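Local atomic coordinates of N-hydroxyarylamine O-acetyltransferase (Bacillus cereus, PDB entry 4DMO), a protein that probably transfers acetyl groups to arylamines and N-hydroxyarylamines, working through an unusual Cys-His-Glu catalytic triad. Residues 8-13 against 76-81; 119-124 against 137-142; 130-135 against 220-225. All coordinates share one frame; numbering follows the deposited sequence.

Contact 1 (8-13 against 76-81); sequences KQFFAR and PTMYYF
Thr77, whose CG2 meets the rim of Phe10 at CE1 (4.0 Å), gives its hydroxyl to its own helix: OG1 donates to Glu73 O, one turn back. That bond satisfies the polar branch; the methyl branch, anti to the backbone N, lies at the edge of the Phe10 ring, in its plane. No hydrogen bond crosses the contact; three phenyl rings do most of the work. Phe10 and Phe81 form an offset stack, with centroids 4.1 Å apart and planes 17° from parallel. The shift sets CG of Phe81 over the centre of the Phe10 ring, with Phe81 CB making a CH-pi contact from the same side, while Phe10 CD2 approaches Phe81 CD1 to 3.4 Å. With CG anti to the backbone N (chi1 -167°), Phe10 reaches across to helix 71-84. This helix starts at the RGGLC segment that in arylamine N-acetyltransferases carries the active-site cysteine, and it packs here against helix 5-14 within the N-terminal helical bundle of the fold. The short axes run 11.0 Å apart with their directions 123° from each other, and the Phe10 and Phe81 side chains fill the gap. Phe11 completes an aromatic cluster: the edge of Phe81 points at its face in a T-shaped pair, nearly perpendicular, with centroids 5.3 Å apart. Met78, bent at chi2 and chi3, brings CE to 4.0 Å from Phe10 CZ at the ring's edge, its sulfur lying oblique to the ring in a Met-aromatic contact. Ile30 of helix 27-37 touches Phe10, Met78 and Phe81, and Phe6 from the preceding turn of helix 5-14 packs on Thr77 and Phe81.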
loop_
_atom_site.group_PDB
_atom_site.type_symbol
_atom_site.label_atom_id
_atom_site.label_comp_id
_atom_site.label_asym_id
_atom_site.label_seq_id
_atom_site.Cartn_x
_atom_site.Cartn_y
_atom_site.Cartn_z
ATOM N N LYS A 8 17.212 -8.552 -4.233
ATOM C CA LYS A 8 17.361 -9.863 -3.616
ATOM C C LYS A 8 16.545 -9.955 -2.314
ATOM O O LYS A 8 15.822 -10.925 -2.095
ATOM C CB LYS A 8 18.841 -10.148 -3.338
ATOM C CG LYS A 8 19.112 -11.555 -2.864
ATOM C CD LYS A 8 20.579 -11.766 -2.471
ATOM C CE LYS A 8 20.830 -13.156 -1.850
ATOM N NZ LYS A 8 22.211 -13.277 -1.276
ATOM N N GLN A 9 16.657 -8.933 -1.471
ATOM C CA GLN A 9 15.909 -8.879 -0.218
ATOM C C GLN A 9 14.414 -8.823 -0.472
ATOM O O GLN A 9 13.621 -9.342 0.315
ATOM C CB GLN A 9 16.346 -7.682 0.595
ATOM C CG GLN A 9 17.840 -7.629 0.823
ATOM C CD GLN A 9 18.195 -7.838 2.262
ATOM O OE1 GLN A 9 17.572 -8.652 2.964
ATOM N NE2 GLN A 9 19.199 -7.097 2.729
ATOM N N PHE A 10 14.036 -8.188 -1.577
ATOM C CA PHE A 10 12.647 -8.074 -1.968
ATOM C C PHE A 10 12.068 -9.429 -2.364
ATOM O O PHE A 10 11.024 -9.812 -1.868
ATOM C CB PHE A 10 12.511 -7.050 -3.099
ATOM C CG PHE A 10 11.096 -6.628 -3.377
ATOM C CD1 PHE A 10 10.557 -5.499 -2.782
ATOM C CD2 PHE A 10 10.311 -7.348 -4.253
ATOM C CE1 PHE A 10 9.253 -5.110 -3.047
ATOM C CE2 PHE A 10 9.005 -6.964 -4.514
ATOM C CZ PHE A 10 8.477 -5.848 -3.892
ATOM N N PHE A 11 12.725 -10.159 -3.259
ATOM C CA PHE A 11 12.235 -11.492 -3.609
ATOM C C PHE A 11 12.150 -12.348 -2.326
ATOM O O PHE A 11 11.177 -13.076 -2.097
ATOM C CB PHE A 11 13.155 -12.180 -4.625
ATOM C CG PHE A 11 13.148 -11.552 -6.007
ATOM C CD1 PHE A 11 14.301 -10.992 -6.529
ATOM C CD2 PHE A 11 12.005 -11.536 -6.784
ATOM C CE1 PHE A 11 14.311 -10.427 -7.806
ATOM C CE2 PHE A 11 12.019 -10.975 -8.044
ATOM C CZ PHE A 11 13.177 -10.412 -8.547
ATOM N N ALA A 12 13.171 -12.242 -1.483
ATOM C CA ALA A 12 13.208 -13.000 -0.238
ATOM C C ALA A 12 11.999 -12.667 0.650
ATOM O O ALA A 12 11.320 -13.561 1.173
ATOM C CB ALA A 12 14.539 -12.711 0.517
ATOM N N ARG A 13 11.745 -11.374 0.822
ATOM C CA ARG A 13 10.607 -10.913 1.611
ATOM C C ARG A 13 9.296 -11.497 1.066
ATOM O O ARG A 13 8.443 -11.971 1.832
ATOM C CB ARG A 13 10.575 -9.380 1.641
ATOM C CG ARG A 13 9.488 -8.806 2.524
ATOM C CD ARG A 13 9.758 -9.088 4.012
ATOM N NE ARG A 13 8.903 -8.259 4.835
ATOM C CZ ARG A 13 7.725 -8.606 5.337
ATOM N NH1 ARG A 13 7.037 -7.716 6.056
ATOM N NH2 ARG A 13 7.218 -9.805 5.129
ATOM N N PRO A 76 6.637 3.490 -2.261
ATOM C CA PRO A 76 8.040 3.739 -2.626
ATOM C C PRO A 76 8.895 2.475 -2.565
ATOM O O PRO A 76 9.789 2.319 -3.389
ATOM C CB PRO A 76 8.493 4.753 -1.591
ATOM C CG PRO A 76 7.212 5.500 -1.247
ATOM C CD PRO A 76 6.169 4.413 -1.220
ATOM N N THR A 77 8.608 1.568 -1.642
ATOM C CA THR A 77 9.317 0.291 -1.625
ATOM C C THR A 77 9.205 -0.410 -2.974
ATOM O O THR A 77 10.185 -0.920 -3.486
ATOM C CB THR A 77 8.775 -0.672 -0.532
ATOM O OG1 THR A 77 8.969 -0.091 0.745
ATOM C CG2 THR A 77 9.494 -2.013 -0.557
ATOM N N MET A 78 7.986 -0.470 -3.517
ATOM C CA MET A 78 7.730 -1.169 -4.770
ATOM C C MET A 78 8.373 -0.373 -5.909
ATOM O O MET A 78 9.074 -0.906 -6.760
ATOM C CB MET A 78 6.225 -1.346 -4.979
ATOM C CG MET A 78 5.817 -1.842 -6.371
ATOM S SD MET A 78 6.431 -3.491 -6.801
ATOM C CE MET A 78 5.319 -4.516 -5.867
ATOM N N TYR A 79 8.173 0.925 -5.872
ATOM C CA TYR A 79 8.879 1.820 -6.766
ATOM C C TYR A 79 10.380 1.464 -6.896
ATOM O O TYR A 79 10.851 1.244 -8.006
ATOM C CB TYR A 79 8.713 3.244 -6.251
ATOM C CG TYR A 79 9.621 4.247 -6.898
ATOM C CD1 TYR A 79 9.412 4.637 -8.199
ATOM C CD2 TYR A 79 10.677 4.828 -6.189
ATOM C CE1 TYR A 79 10.225 5.558 -8.800
ATOM C CE2 TYR A 79 11.491 5.759 -6.777
ATOM C CZ TYR A 79 11.254 6.120 -8.092
ATOM O OH TYR A 79 12.046 7.033 -8.714
ATOM N N TYR A 80 11.127 1.408 -5.785
ATOM C CA TYR A 80 12.566 1.085 -5.845
ATOM C C TYR A 80 12.832 -0.283 -6.439
ATOM O O TYR A 80 13.728 -0.433 -7.274
ATOM C CB TYR A 80 13.258 1.178 -4.473
ATOM C CG TYR A 80 13.286 2.586 -3.918
ATOM C CD1 TYR A 80 13.947 3.609 -4.573
ATOM C CD2 TYR A 80 12.605 2.891 -2.756
ATOM C CE1 TYR A 80 13.937 4.874 -4.065
ATOM C CE2 TYR A 80 12.588 4.134 -2.250
ATOM C CZ TYR A 80 13.250 5.134 -2.900
ATOM O OH TYR A 80 13.229 6.399 -2.371
ATOM N N PHE A 81 12.034 -1.269 -6.060
ATOM C CA PHE A 81 12.182 -2.581 -6.649
ATOM C C PHE A 81 11.989 -2.513 -8.154
ATOM O O PHE A 81 12.755 -3.131 -8.911
ATOM C CB PHE A 81 11.164 -3.548 -6.106
ATOM C CG PHE A 81 11.152 -4.848 -6.828
ATOM C CD1 PHE A 81 12.135 -5.784 -6.600
ATOM C CD2 PHE A 81 10.182 -5.123 -7.765
ATOM C CE1 PHE A 81 12.135 -6.991 -7.279
ATOM C CE2 PHE A 81 10.178 -6.325 -8.447
ATOM C CZ PHE A 81 11.155 -7.258 -8.195
#

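Contact 2 (119-124 against 137-142); sequences NELYLI and VPFLGE
Tyr122 turns its CG anti to the carbonyl carbon (chi1 -60°), and its ring then runs obliquely past Pro138, CE2 lying 3.7 Å from Pro138 CB. Phe139, the next residue after Pro138, carries its ring on the side opposite Tyr122. There Leu121 CD1 sits over the ring centre, 4.1 Å from the centroid in a CH-pi contact, and the rim atom CE1 comes in plane to Leu123 N. An antiparallel ladder underlies these pairs: Leu123 and Val137 are hydrogen-bonded in both directions, Leu123 N to Val137 O at 2.8 Å and Val137 N to Leu123 O at 3.0 Å, and Tyr122 with Pro138 is the non-hydrogen-bonded pair. Leu121 O accepts twice, from Phe139 N and from a water (2.7 Å) that in turn accepts from Leu140 N. The water thus joins strand 120-124 to the type I turn, Pro138 to Gly141, where the chain leaves the ladder. Strand 137-138 is an outermost strand of the eight-stranded sheet, and strand 120-124 joins it to strand 103-117. Leu123, Val137 and Phe139 pack on Ile153 of strand 149-158, the Tyr122 ring meets Phe24, and Ile124 rests on Met78 and Leu82 of helix 71-84.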
loop_
_atom_site.group_PDB
_atom_site.type_symbol
_atom_site.label_atom_id
_atom_site.label_comp_id
_atom_site.label_asym_id
_atom_site.label_seq_id
_atom_site.Cartn_x
_atom_site.Cartn_y
_atom_site.Cartn_z
ATOM N N ASN A 119 4.743 2.164 -23.956
ATOM C CA ASN A 119 4.111 3.451 -24.238
ATOM C C ASN A 119 2.791 3.689 -23.503
ATOM O O ASN A 119 2.121 4.678 -23.780
ATOM C CB ASN A 119 3.858 3.598 -25.749
ATOM C CG ASN A 119 4.850 4.531 -26.425
ATOM O OD1 ASN A 119 5.226 5.568 -25.857
ATOM N ND2 ASN A 119 5.300 4.158 -27.639
ATOM N N GLU A 120 2.404 2.801 -22.586
ATOM C CA GLU A 120 1.140 2.988 -21.875
ATOM C C GLU A 120 1.327 3.012 -20.369
ATOM O O GLU A 120 2.193 2.325 -19.811
ATOM C CB GLU A 120 0.127 1.917 -22.270
ATOM C CG GLU A 120 -0.669 2.265 -23.545
ATOM C CD GLU A 120 -1.445 1.085 -24.077
ATOM O OE1 GLU A 120 -1.363 -0.003 -23.454
ATOM O OE2 GLU A 120 -2.139 1.248 -25.107
ATOM N N LEU A 121 0.471 3.791 -19.716
ATOM C CA LEU A 121 0.646 4.099 -18.311
ATOM C C LEU A 121 -0.170 3.141 -17.479
ATOM O O LEU A 121 -1.300 2.802 -17.854
ATOM C CB LEU A 121 0.226 5.538 -18.017
ATOM C CG LEU A 121 1.306 6.622 -17.999
ATOM C CD1 LEU A 121 0.860 7.774 -17.085
ATOM C CD2 LEU A 121 2.673 6.110 -17.547
ATOM N N TYR A 122 0.438 2.696 -16.371
ATOM C CA TYR A 122 -0.230 1.871 -15.371
ATOM C C TYR A 122 0.038 2.435 -13.997
ATOM O O TYR A 122 1.148 2.851 -13.701
ATOM C CB TYR A 122 0.256 0.417 -15.431
ATOM C CG TYR A 122 0.003 -0.241 -16.770
ATOM C CD1 TYR A 122 0.827 0.010 -17.840
ATOM C CD2 TYR A 122 -1.072 -1.102 -16.951
ATOM C CE1 TYR A 122 0.599 -0.552 -19.059
ATOM C CE2 TYR A 122 -1.322 -1.676 -18.179
ATOM C CZ TYR A 122 -0.471 -1.401 -19.231
ATOM O OH TYR A 122 -0.689 -1.973 -20.458
ATOM N N LEU A 123 -0.998 2.448 -13.170
ATOM C CA LEU A 123 -0.871 2.764 -11.756
ATOM C C LEU A 123 -0.496 1.488 -11.017
ATOM O O LEU A 123 -1.210 0.480 -11.092
ATOM C CB LEU A 123 -2.194 3.272 -11.228
ATOM C CG LEU A 123 -2.366 3.635 -9.760
ATOM C CD1 LEU A 123 -1.641 4.935 -9.415
ATOM C CD2 LEU A 123 -3.846 3.748 -9.490
ATOM N N ILE A 124 0.625 1.533 -10.304
ATOM C CA ILE A 124 1.021 0.431 -9.430
ATOM C C ILE A 124 0.663 0.744 -7.958
ATOM O O ILE A 124 1.287 1.595 -7.313
ATOM C CB ILE A 124 2.534 0.164 -9.572
ATOM C CG1 ILE A 124 2.895 0.027 -11.064
ATOM C CG2 ILE A 124 2.950 -1.052 -8.741
ATOM C CD1 ILE A 124 2.069 -1.042 -11.847
ATOM N N VAL A 137 -3.009 -1.169 -12.798
ATOM C CA VAL A 137 -4.256 -0.609 -13.267
ATOM C C VAL A 137 -3.939 0.298 -14.457
ATOM O O VAL A 137 -3.249 1.325 -14.320
ATOM C CB VAL A 137 -4.980 0.214 -12.167
ATOM C CG1 VAL A 137 -6.354 0.696 -12.702
ATOM C CG2 VAL A 137 -5.136 -0.609 -10.889
ATOM N N PRO A 138 -4.434 -0.082 -15.634
ATOM C CA PRO A 138 -4.149 0.701 -16.834
ATOM C C PRO A 138 -4.898 2.023 -16.833
ATOM O O PRO A 138 -6.092 2.086 -16.550
ATOM C CB PRO A 138 -4.651 -0.195 -17.960
ATOM C CG PRO A 138 -5.780 -0.983 -17.330
ATOM C CD PRO A 138 -5.359 -1.202 -15.891
ATOM N N PHE A 139 -4.173 3.076 -17.153
ATOM C CA PHE A 139 -4.764 4.383 -17.307
ATOM C C PHE A 139 -5.802 4.419 -18.450
ATOM O O PHE A 139 -6.660 5.301 -18.469
ATOM C CB PHE A 139 -3.672 5.421 -17.565
ATOM C CG PHE A 139 -3.069 6.003 -16.308
ATOM C CD1 PHE A 139 -2.325 5.216 -15.448
ATOM C CD2 PHE A 139 -3.240 7.352 -16.005
ATOM C CE1 PHE A 139 -1.755 5.758 -14.303
ATOM C CE2 PHE A 139 -2.685 7.911 -14.848
ATOM C CZ PHE A 139 -1.929 7.111 -14.005
ATOM N N LEU A 140 -5.717 3.469 -19.387
ATOM C CA LEU A 140 -6.670 3.387 -20.507
ATOM C C LEU A 140 -8.104 3.173 -20.045
ATOM O O LEU A 140 -9.039 3.383 -20.810
ATOM C CB LEU A 140 -6.275 2.309 -21.522
ATOM C CG LEU A 140 -5.246 2.770 -22.560
ATOM C CD1 LEU A 140 -5.095 1.739 -23.657
ATOM C CD2 LEU A 140 -5.578 4.136 -23.155
ATOM N N GLY A 141 -8.281 2.695 -18.824
ATOM C CA GLY A 141 -9.567 2.834 -18.184
ATOM C C GLY A 141 -10.168 1.510 -17.839
ATOM O O GLY A 141 -11.188 1.447 -17.165
ATOM N N GLU A 142 -9.505 0.463 -18.299
ATOM C CA GLU A 142 -9.948 -0.906 -18.126
ATOM C C GLU A 142 -10.145 -1.267 -16.652
ATOM O O GLU A 142 -9.367 -0.865 -15.779
ATOM C CB GLU A 142 -8.895 -1.827 -18.764
ATOM C CG GLU A 142 -9.299 -3.266 -18.948
ATOM C CD GLU A 142 -9.901 -3.508 -20.312
ATOM O OE1 GLU A 142 -10.515 -2.562 -20.849
ATOM O OE2 GLU A 142 -9.755 -4.632 -20.844
HETATM O O HOH W 1 -3.038 2.453 -19.906
#

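Contact 3 (130-135 against 220-225); sequences SYLPLA and VKLTED
Ser130 and Val220 make the tight end of this contact, in which the loop between strands 120-124 and 137-138 lies against strand 218-223. That strand belongs to the five-stranded antiparallel sheet, consistent with the C-terminal domain of the arylamine N-acetyltransferase fold, so the contact ties the loop to a separate sheet. Ser130 CB presses on Val220 CG2 at 3.5 Å, a methyl that stands anti to its backbone N. No hydrogen bond joins the two segments; the grip is apolar. At the inverse gamma turn centred on Tyr131, with a weak bond from Leu132 N to Ser130 O, Tyr131 points away from the strand while Ser130 and Leu132 both point toward it. Leu222, with CG anti to the carbonyl carbon (chi1 -59°), fills the middle of the contact at ordinary van der Waals distances, its two methyls divided: CD2 lies 4.0 Å from Ser130 CB, and CD1 lies 4.1 Å from Leu132 CD1. Ala35 of helix 27-37 touches both Leu132 and Leu134 beside this group. Leu132 O is held as well, accepting from the hydroxyls of Ser146 and Thr148. The looser, solvent side lies at Lys221, partly exposed, which points away from the loop; its chain bends back at chi3 and chi4, and NZ donates to Leu222 O at 2.9 Å as well as to Gln36 O. Back on the apolar side, Leu134, whose backbone takes a left-handed conformation, meets Leu222 tip to tip, CD2 against CD1 at 4.0 Å.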
loop_
_atom_site.group_PDB
_atom_site.type_symbol
_atom_site.label_atom_id
_atom_site.label_comp_id
_atom_site.label_asym_id
_atom_site.label_seq_id
_atom_site.Cartn_x
_atom_site.Cartn_y
_atom_site.Cartn_z
ATOM N N SER A 130 -6.153 -2.377 2.537
ATOM C CA SER A 130 -6.519 -3.653 1.939
ATOM C C SER A 130 -7.250 -3.468 0.591
ATOM O O SER A 130 -7.658 -4.431 -0.051
ATOM C CB SER A 130 -7.426 -4.407 2.910
ATOM O OG SER A 130 -8.631 -3.687 3.101
ATOM N N TYR A 131 -7.371 -2.234 0.132
ATOM C CA TYR A 131 -8.047 -1.959 -1.123
ATOM C C TYR A 131 -7.094 -2.096 -2.295
ATOM O O TYR A 131 -6.795 -1.136 -2.992
ATOM C CB TYR A 131 -8.669 -0.565 -1.065
ATOM C CG TYR A 131 -9.789 -0.520 -0.039
ATOM C CD1 TYR A 131 -10.878 -1.339 -0.168
ATOM C CD2 TYR A 131 -9.739 0.318 1.055
ATOM C CE1 TYR A 131 -11.905 -1.318 0.751
ATOM C CE2 TYR A 131 -10.751 0.337 1.986
ATOM C CZ TYR A 131 -11.833 -0.486 1.828
ATOM O OH TYR A 131 -12.874 -0.482 2.736
ATOM N N LEU A 132 -6.614 -3.316 -2.512
ATOM C CA LEU A 132 -5.501 -3.529 -3.413
ATOM C C LEU A 132 -5.938 -4.171 -4.722
ATOM O O LEU A 132 -6.583 -5.211 -4.731
ATOM C CB LEU A 132 -4.437 -4.398 -2.722
ATOM C CG LEU A 132 -3.817 -3.836 -1.413
ATOM C CD1 LEU A 132 -2.863 -4.857 -0.744
ATOM C CD2 LEU A 132 -3.071 -2.479 -1.654
ATOM N N PRO A 133 -5.534 -3.573 -5.844
ATOM C CA PRO A 133 -5.890 -4.143 -7.146
ATOM C C PRO A 133 -5.173 -5.475 -7.433
ATOM O O PRO A 133 -5.646 -6.218 -8.280
ATOM C CB PRO A 133 -5.450 -3.056 -8.141
ATOM C CG PRO A 133 -5.298 -1.804 -7.341
ATOM C CD PRO A 133 -4.836 -2.281 -5.979
ATOM N N LEU A 134 -4.060 -5.750 -6.749
ATOM C CA LEU A 134 -3.253 -6.968 -6.957
ATOM C C LEU A 134 -2.762 -7.122 -8.397
ATOM O O LEU A 134 -2.353 -8.203 -8.833
ATOM C CB LEU A 134 -4.025 -8.204 -6.526
ATOM C CG LEU A 134 -4.492 -8.045 -5.082
ATOM C CD1 LEU A 134 -5.315 -9.229 -4.714
ATOM C CD2 LEU A 134 -3.341 -7.911 -4.135
ATOM N N ALA A 135 -2.794 -6.022 -9.128
ATOM C CA ALA A 135 -2.240 -5.985 -10.468
ATOM C C ALA A 135 -2.144 -4.531 -10.909
ATOM O O ALA A 135 -2.767 -3.662 -10.301
ATOM C CB ALA A 135 -3.120 -6.791 -11.419
ATOM N N VAL A 220 -3.508 -4.151 8.749
ATOM C CA VAL A 220 -4.303 -5.014 7.882
ATOM C C VAL A 220 -3.399 -5.741 6.874
ATOM O O VAL A 220 -2.378 -5.215 6.436
ATOM C CB VAL A 220 -5.403 -4.209 7.147
ATOM C CG1 VAL A 220 -4.811 -3.097 6.398
ATOM C CG2 VAL A 220 -6.174 -5.071 6.157
ATOM N N LYS A 221 -3.781 -6.970 6.539
ATOM C CA LYS A 221 -3.085 -7.744 5.537
ATOM C C LYS A 221 -4.019 -8.709 4.843
ATOM O O LYS A 221 -4.834 -9.355 5.490
ATOM C CB LYS A 221 -1.973 -8.543 6.162
ATOM C CG LYS A 221 -1.033 -9.087 5.137
ATOM C CD LYS A 221 0.153 -9.838 5.760
ATOM C CE LYS A 221 -0.240 -11.131 6.423
ATOM N NZ LYS A 221 -0.805 -12.051 5.431
ATOM N N LEU A 222 -3.889 -8.817 3.528
ATOM C CA LEU A 222 -4.614 -9.861 2.809
ATOM C C LEU A 222 -4.069 -11.209 3.206
ATOM O O LEU A 222 -2.918 -11.355 3.633
ATOM C CB LEU A 222 -4.510 -9.672 1.296
ATOM C CG LEU A 222 -5.082 -8.298 0.903
ATOM C CD1 LEU A 222 -5.162 -8.213 -0.568
ATOM C CD2 LEU A 222 -6.450 -8.022 1.535
ATOM N N THR A 223 -4.915 -12.205 3.053
ATOM C CA THR A 223 -4.546 -13.567 3.317
ATOM C C THR A 223 -4.977 -14.409 2.134
ATOM O O THR A 223 -5.548 -13.895 1.179
ATOM C CB THR A 223 -5.236 -14.072 4.592
ATOM O OG1 THR A 223 -6.653 -14.015 4.409
ATOM C CG2 THR A 223 -4.856 -13.209 5.815
ATOM N N GLU A 224 -4.673 -15.699 2.210
ATOM C CA GLU A 224 -5.082 -16.696 1.208
ATOM C C GLU A 224 -6.553 -16.590 0.825
ATOM O O GLU A 224 -6.945 -16.711 -0.340
ATOM C CB GLU A 224 -4.901 -18.105 1.800
ATOM C CG GLU A 224 -3.747 -18.944 1.255
ATOM C CD GLU A 224 -3.777 -20.414 1.750
ATOM O OE1 GLU A 224 -2.758 -21.103 1.514
ATOM O OE2 GLU A 224 -4.792 -20.878 2.368
ATOM N N ASP A 225 -7.383 -16.455 1.842
ATOM C CA ASP A 225 -8.809 -16.641 1.653
ATOM C C ASP A 225 -9.594 -15.431 2.101
ATOM O O ASP A 225 -10.799 -15.532 2.331
ATOM C CB ASP A 225 -9.291 -17.884 2.414
ATOM C CG ASP A 225 -8.718 -17.975 3.826
ATOM O OD1 ASP A 225 -8.528 -19.107 4.319
ATOM O OD2 ASP A 225 -8.464 -16.923 4.461
#

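Overall arrangement
Contacts 1 and 3 are buried and purely apolar across their segments, aromatic between two helices in the first and aliphatic between loop and strand in the second. Contact 2, farther out at a sheet edge, is only partly buried and adds backbone hydrogen bonds and a bridging water to its apolar and CH-pi contacts. Contacts 1 and 2 touch directly, Met78 CG lying 3.8 Å from Ile124 CG2, so the helical bundle abuts the eight-stranded sheet. Contacts 2 and 3 share one connection: the chain leaves strand 120-124, passes through 130-135 and returns in 137-138. Helix 27-37 flanks both contact 1 and contact 3, whose centres are about 17 Å apart.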